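Local coordinates for protein chitinase (Thermococcus chitonophagus, PDB 5XSW) that probably hydrolyses internal glycosidic bonds of chitin, this piece being the C-terminal part of the longer enzyme, with a glycan bound in it, at residues K137-D141 with H158-I162. Numbering follows the deposited sequence.
Sequences KSYYD and HPTQI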
loop_
_atom_site.group_PDB
_atom_site.type_symbol
_atom_site.label_atom_id
_atom_site.label_comp_id
_atom_site.label_asym_id
_atom_site.label_seq_id
_atom_site.Cartn_x
_atom_site.Cartn_y
_atom_site.Cartn_z
ATOM N N LYS A 137 -21.422 -41.334 8.613
ATOM C CA LYS A 137 -22.387 -41.329 7.534
ATOM C C LYS A 137 -22.505 -39.919 6.911
ATOM O O LYS A 137 -22.667 -39.754 5.686
ATOM C CB LYS A 137 -23.755 -41.782 8.042
ATOM C CG LYS A 137 -24.837 -41.715 6.967
ATOM C CD LYS A 137 -25.863 -42.843 7.097
ATOM C CE LYS A 137 -27.272 -42.290 7.312
ATOM N NZ LYS A 137 -27.399 -41.537 8.608
ATOM N N SER A 138 -22.503 -38.921 7.784
ATOM C CA SER A 138 -22.555 -37.527 7.349
ATOM C C SER A 138 -21.193 -37.103 6.731
ATOM O O SER A 138 -21.151 -36.466 5.690
ATOM C CB SER A 138 -22.942 -36.643 8.522
ATOM O OG SER A 138 -22.953 -35.270 8.131
ATOM N N TYR A 139 -20.097 -37.526 7.343
ATOM C CA TYR A 139 -18.773 -37.149 6.896
ATOM C C TYR A 139 -18.534 -37.581 5.445
ATOM O O TYR A 139 -17.968 -36.789 4.688
ATOM C CB TYR A 139 -17.726 -37.731 7.847
ATOM C CG TYR A 139 -16.255 -37.351 7.642
ATOM C CD1 TYR A 139 -15.461 -38.029 6.700
ATOM C CD2 TYR A 139 -15.639 -36.392 8.459
ATOM C CE1 TYR A 139 -14.070 -37.727 6.549
ATOM C CE2 TYR A 139 -14.282 -36.083 8.308
ATOM C CZ TYR A 139 -13.522 -36.763 7.338
ATOM O OH TYR A 139 -12.198 -36.485 7.218
ATOM N N TYR A 140 -19.021 -38.770 5.035
ATOM C CA TYR A 140 -18.726 -39.315 3.694
ATOM C C TYR A 140 -19.884 -39.208 2.755
ATOM O O TYR A 140 -19.794 -39.653 1.634
ATOM C CB TYR A 140 -18.264 -40.796 3.751
ATOM C CG TYR A 140 -16.959 -41.003 4.451
ATOM C CD1 TYR A 140 -15.749 -40.646 3.845
ATOM C CD2 TYR A 140 -16.907 -41.564 5.725
ATOM C CE1 TYR A 140 -14.533 -40.843 4.495
ATOM C CE2 TYR A 140 -15.679 -41.720 6.410
ATOM C CZ TYR A 140 -14.497 -41.374 5.774
ATOM O OH TYR A 140 -13.281 -41.533 6.403
ATOM N N ASP A 141 -20.961 -38.561 3.189
ATOM C CA ASP A 141 -22.149 -38.434 2.386
ATOM C C ASP A 141 -21.908 -37.575 1.127
ATOM O O ASP A 141 -21.509 -36.409 1.213
ATOM C CB ASP A 141 -23.269 -37.829 3.239
ATOM C CG ASP A 141 -24.608 -37.782 2.522
ATOM O OD1 ASP A 141 -24.696 -38.095 1.302
ATOM O OD2 ASP A 141 -25.592 -37.406 3.183
ATOM N N HIS A 158 -21.768 -27.835 4.691
ATOM C CA HIS A 158 -21.344 -29.089 5.333
ATOM C C HIS A 158 -20.274 -28.714 6.330
ATOM O O HIS A 158 -19.519 -27.767 6.108
ATOM C CB HIS A 158 -20.838 -30.101 4.301
ATOM C CG HIS A 158 -20.745 -31.511 4.823
ATOM N ND1 HIS A 158 -19.745 -31.935 5.665
ATOM C CD2 HIS A 158 -21.561 -32.577 4.642
ATOM C CE1 HIS A 158 -19.941 -33.201 5.986
ATOM N NE2 HIS A 158 -21.027 -33.619 5.358
ATOM N N PRO A 159 -20.242 -29.383 7.482
ATOM C CA PRO A 159 -19.217 -29.009 8.464
ATOM C C PRO A 159 -17.796 -29.552 8.245
ATOM O O PRO A 159 -16.858 -29.028 8.867
ATOM C CB PRO A 159 -19.775 -29.590 9.776
ATOM C CG PRO A 159 -20.578 -30.806 9.312
ATOM C CD PRO A 159 -21.281 -30.276 8.050
ATOM N N THR A 160 -17.632 -30.620 7.458
ATOM C CA THR A 160 -16.294 -31.213 7.325
ATOM C C THR A 160 -15.902 -31.357 5.829
ATOM O O THR A 160 -14.729 -31.535 5.520
ATOM C CB THR A 160 -16.194 -32.610 8.032
ATOM O OG1 THR A 160 -17.174 -33.495 7.467
ATOM C CG2 THR A 160 -16.423 -32.467 9.524
ATOM N N GLN A 161 -16.885 -31.244 4.935
ATOM C CA GLN A 161 -16.602 -31.302 3.487
ATOM C C GLN A 161 -16.370 -29.893 2.922
ATOM O O GLN A 161 -17.067 -28.964 3.324
ATOM C CB GLN A 161 -17.743 -31.928 2.681
ATOM C CG GLN A 161 -17.832 -33.491 2.820
ATOM C CD GLN A 161 -19.041 -34.038 2.148
ATOM O OE1 GLN A 161 -19.447 -33.576 1.073
ATOM N NE2 GLN A 161 -19.667 -35.054 2.788
ATOM N N ILE A 162 -15.398 -29.761 2.009
ATOM C CA ILE A 162 -15.224 -28.527 1.199
ATOM C C ILE A 162 -15.920 -28.736 -0.107
ATOM O O ILE A 162 -15.663 -29.728 -0.802
ATOM C CB ILE A 162 -13.746 -28.237 0.871
ATOM C CG1 ILE A 162 -12.926 -28.177 2.140
ATOM C CG2 ILE A 162 -13.606 -26.918 0.053
ATOM C CD1 ILE A 162 -11.476 -28.403 1.875
HETATM O O HOH W 1 -16.191 -34.738 5.391
#
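Tyr139 and Thr160 have the nearest CA atoms of the two segments, 6.4 Å apart, where the short helix 136-139 and the loop that follows it meet the irregular segment 158-162. No backbone-to-backbone bond joins the two; side chains of 158-162 reach instead for carbonyls of the helix end and of the loop just after it. The imidazole of His158 gives its NE2 proton to Ser138 O at 2.9 Å. The bond lies in the ring plane but above the carbonyl plane, and Asp141 N reaches the same oxygen from the opposite face. ND1, across the ring, accepts from Thr160 N at 3.1 Å, so that bonds at both nitrogens hold the ring's rotation. Gln161 NE2 sits 3.2 Å above one imidazole face, offset toward its rim; the extended chain (chi2 174°) carries it across to donate to Tyr139 O at 3.1 Å and, nearly in the amide plane, to Asp141 O at 2.8 Å. A leucine in its place would probably leave Asp141 O without this donor and Tyr139 O with one fewer, and the loop after the helix freer to move. Thr160 OG1 comes obliquely to Tyr139 CD2, 3.4 Å away, and donates to a water that donates to Tyr139 O. Helix 449-461 backs both segments: Asp452 binds Tyr139 OH, Arg450 binds Gln161 OE1, and Arg458 binds Pro159 O, tying the short helix and the loop to it.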